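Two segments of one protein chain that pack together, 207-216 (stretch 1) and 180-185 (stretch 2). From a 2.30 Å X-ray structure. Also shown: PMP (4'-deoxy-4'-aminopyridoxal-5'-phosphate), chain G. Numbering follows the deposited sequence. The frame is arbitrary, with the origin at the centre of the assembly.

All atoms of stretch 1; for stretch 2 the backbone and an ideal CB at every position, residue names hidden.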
# COMPACT_ATOMS: atom_id res chain seq x y z
N THR B 207 9.28 24.20 3.64
CA THR B 207 8.75 22.86 3.49
C THR B 207 7.58 22.92 2.51
O THR B 207 6.94 23.97 2.39
CB THR B 207 8.29 22.28 4.84
OG1 THR B 207 7.88 20.92 4.68
CG2 THR B 207 7.13 23.08 5.40
N PRO B 208 7.32 21.85 1.78
CA PRO B 208 6.22 21.87 0.82
C PRO B 208 4.89 22.11 1.52
O PRO B 208 4.72 21.75 2.70
CB PRO B 208 6.28 20.48 0.18
CG PRO B 208 7.72 20.11 0.28
CD PRO B 208 8.19 20.67 1.59
N PRO B 209 3.93 22.71 0.83
CA PRO B 209 2.66 23.07 1.47
C PRO B 209 1.80 21.85 1.71
O PRO B 209 1.94 20.83 1.01
CB PRO B 209 2.02 24.02 0.45
CG PRO B 209 2.58 23.59 -0.86
CD PRO B 209 3.97 23.09 -0.59
N PRO B 210 0.89 21.91 2.68
CA PRO B 210 0.16 20.70 3.08
C PRO B 210 -0.88 20.23 2.07
O PRO B 210 -1.24 19.05 2.11
CB PRO B 210 -0.52 21.11 4.39
CG PRO B 210 -0.69 22.59 4.27
CD PRO B 210 0.50 23.08 3.49
N TRP B 211 -1.35 21.09 1.18
CA TRP B 211 -2.32 20.64 0.19
C TRP B 211 -1.70 19.76 -0.89
O TRP B 211 -2.43 19.21 -1.72
CB TRP B 211 -3.05 21.83 -0.44
CG TRP B 211 -2.17 22.91 -0.96
CD1 TRP B 211 -1.60 22.98 -2.20
CD2 TRP B 211 -1.75 24.09 -0.26
NE1 TRP B 211 -0.86 24.13 -2.32
CE2 TRP B 211 -0.93 24.83 -1.14
CE3 TRP B 211 -1.98 24.59 1.02
CZ2 TRP B 211 -0.35 26.04 -0.78
CZ3 TRP B 211 -1.40 25.79 1.38
CH2 TRP B 211 -0.59 26.50 0.49
N TYR B 212 -0.38 19.61 -0.89
CA TYR B 212 0.26 18.63 -1.76
C TYR B 212 -0.13 17.22 -1.33
O TYR B 212 -0.47 16.98 -0.17
CB TYR B 212 1.78 18.78 -1.72
CG TYR B 212 2.34 19.91 -2.55
CD1 TYR B 212 1.52 20.87 -3.13
CD2 TYR B 212 3.71 19.99 -2.79
CE1 TYR B 212 2.05 21.89 -3.90
CE2 TYR B 212 4.24 21.01 -3.55
CZ TYR B 212 3.41 21.96 -4.11
OH TYR B 212 3.94 22.97 -4.87
N PRO B 213 -0.08 16.25 -2.25
CA PRO B 213 -0.38 14.86 -1.88
C PRO B 213 0.71 14.23 -1.02
O PRO B 213 1.35 13.26 -1.44
CB PRO B 213 -0.48 14.15 -3.24
CG PRO B 213 0.37 14.98 -4.15
CD PRO B 213 0.19 16.39 -3.69
N ILE B 214 0.92 14.76 0.19
CA ILE B 214 1.99 14.31 1.07
C ILE B 214 1.46 14.18 2.49
O ILE B 214 0.36 14.63 2.81
CB ILE B 214 3.21 15.26 1.04
CG1 ILE B 214 2.82 16.64 1.57
CG2 ILE B 214 3.78 15.38 -0.36
CD1 ILE B 214 3.99 17.59 1.71
N LEU B 215 2.26 13.55 3.34
CA LEU B 215 1.94 13.46 4.76
C LEU B 215 2.38 14.72 5.48
O LEU B 215 3.39 15.35 5.13
CB LEU B 215 2.61 12.24 5.39
CG LEU B 215 2.09 10.81 5.18
CD1 LEU B 215 0.73 10.63 5.85
CD2 LEU B 215 2.02 10.40 3.71
N ARG B 216 1.63 15.08 6.52
CA ARG B 216 2.01 16.18 7.40
C ARG B 216 2.97 15.67 8.47
O ARG B 216 2.62 14.78 9.25
CB ARG B 216 0.78 16.81 8.04
CG ARG B 216 -0.23 17.37 7.05
CD ARG B 216 -0.17 18.88 7.04
NE ARG B 216 -0.70 19.47 8.26
CZ ARG B 216 -1.95 19.91 8.40
NH1 ARG B 216 -2.35 20.42 9.55
NH2 ARG B 216 -2.79 19.84 7.37
N UNK B 180 7.00 19.08 -11.30
CA UNK B 180 8.35 19.52 -11.03
C UNK B 180 8.53 20.12 -9.66
O UNK B 180 9.56 20.75 -9.41
CB UNK B 180 8.78 20.54 -12.09
N UNK B 181 7.54 19.96 -8.78
CA UNK B 181 7.59 20.49 -7.43
C UNK B 181 8.00 19.41 -6.44
O UNK B 181 7.65 18.23 -6.60
CB UNK B 181 6.24 21.08 -7.04
N UNK B 182 8.74 19.81 -5.41
CA UNK B 182 9.19 18.88 -4.39
C UNK B 182 8.01 18.44 -3.53
O UNK B 182 7.21 19.27 -3.08
CB UNK B 182 10.28 19.51 -3.53
N UNK B 183 7.90 17.13 -3.29
CA UNK B 183 6.82 16.59 -2.49
C UNK B 183 7.30 16.23 -1.09
O UNK B 183 7.17 17.03 -0.15
CB UNK B 183 6.21 15.36 -3.18
N UNK B 184 7.88 15.04 -0.93
CA UNK B 184 8.34 14.57 0.37
C UNK B 184 9.28 13.39 0.13
O UNK B 184 9.60 13.05 -1.02
CB UNK B 184 7.17 14.18 1.27
N UNK B 185 9.73 12.78 1.22
CA UNK B 185 10.46 11.54 1.13
C UNK B 185 9.54 10.35 1.34
O UNK B 185 8.43 10.49 1.86
CB UNK B 185 11.60 11.52 2.15
N1 PMP G . 6.31 11.37 5.00
C2 PMP G . 6.08 10.04 5.00
C2A PMP G . 5.55 9.37 3.76
C3 PMP G . 6.34 9.24 6.22
O3 PMP G . 6.12 7.89 6.24
C4 PMP G . 6.86 9.95 7.41
C4A PMP G . 7.16 9.22 8.69
N4A PMP G . 8.21 8.22 8.46
C5 PMP G . 7.07 11.41 7.28
C6 PMP G . 6.78 12.04 6.07
C5A PMP G . 7.60 12.21 8.45
O4P PMP G . 6.63 12.21 9.49
P PMP G . 7.08 12.28 11.04
O1P PMP G . 7.93 11.07 11.34
O2P PMP G . 7.87 13.55 11.25
O3P PMP G . 5.85 12.28 11.92

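Position 180 lies out of reach of stretch 1, and its ideal CB has nothing of that stretch within 5.5 Å. The backbone sets the demand here: phi is 98°, and a positive phi by itself favours glycine. The deposited residue is Gly-180.

At position 181, CA-to-CB points toward stretch 1. The ideal CB of 181 lies 3.7 Å from OH of Tyr-212. An apolar or aromatic side chain would suit, if its first atoms can rest against this phenol. The deposited residue is Tyr-181. Tyr-181 CB packs 4.0 Å from Tyr-212 CE2, and Tyr-181 CG lies 3.6 Å from Tyr-212 OH. With chi1 in the m well, the end of the side chain leads away from stretch 1, so the contact is made near the root of the ring.

At position 182, CA-to-CB points sideways. The ideal CB of 182 is 4.6 Å from CG of Pro-208, an apolar neighbour. A modest aliphatic side chain would fit. The deposited residue is Val-182. Val-182 CG1 reaches 4.3 Å from Pro-208 CG. Val-182 O sits at the edge of the Tyr-212 ring, near its plane, 3.5 Å from Tyr-212 CE2.

At position 183, CA-to-CB also points sideways, but the ideal CB of 183 is already 3.7 Å from CG2 of Ile-214. It is 5.3 Å from Tyr-212 CD2. The surroundings are apolar, so leucine, isoleucine or methionine could be expected. The deposited residue is Leu-183. Its end comes nearer to stretch 1. Leu-183 CD2 lies 3.8 Å from Tyr-212 CD2 and 4.2 Å from Pro-213 CD, while Leu-183 CB is 3.7 Å from Ile-214 CG2.

At position 184, CA-to-CB points toward stretch 1. The ideal CB of 184 is 3.9 Å from Ile-214 CG2 and 5.4 Å from N of Leu-215, a backbone donor. PMP N1 is also near, 4.7 Å from the ideal CB of 184. A long side chain ending in an acceptor would suit: glutamate or glutamine. The deposited residue is Glu-184. Its chi1 is p and chi2 is t, which carries the carboxylate to Leu-215. Leu-215 N donates a hydrogen bond to Glu-184 OE2 at 3.0 Å and a weak one to Glu-184 OE1 at 3.5 Å. Glu-184 OE2 is also 3.0 Å from PMP N1, so one oxygen approaches both the loop and the cofactor.

Position 185 is out of reach of stretch 1, which does not restrict the choice. The deposited residue is Gly-185. Gly-185 O lies 3.6 Å from PMP C2A.

Stretch 2, residues 180-185: GYVLEG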
# COMPACT_ATOMS: atom_id res chain seq x y z
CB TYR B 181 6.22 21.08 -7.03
CG TYR B 181 5.82 22.27 -7.88
CD1 TYR B 181 4.93 22.12 -8.93
CD2 TYR B 181 6.33 23.54 -7.63
CE1 TYR B 181 4.56 23.20 -9.72
CE2 TYR B 181 5.96 24.62 -8.40
CZ TYR B 181 5.08 24.44 -9.45
OH TYR B 181 4.71 25.52 -10.22
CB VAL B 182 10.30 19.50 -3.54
CG1 VAL B 182 10.71 18.56 -2.41
CG2 VAL B 182 11.50 19.84 -4.41
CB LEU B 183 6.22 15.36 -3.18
CG LEU B 183 5.49 15.62 -4.50
CD1 LEU B 183 5.05 14.31 -5.13
CD2 LEU B 183 4.30 16.52 -4.26
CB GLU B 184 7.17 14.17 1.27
CG GLU B 184 6.38 12.97 0.75
CD GLU B 184 5.24 12.58 1.67
OE1 GLU B 184 4.41 11.74 1.25
OE2 GLU B 184 5.16 13.11 2.80
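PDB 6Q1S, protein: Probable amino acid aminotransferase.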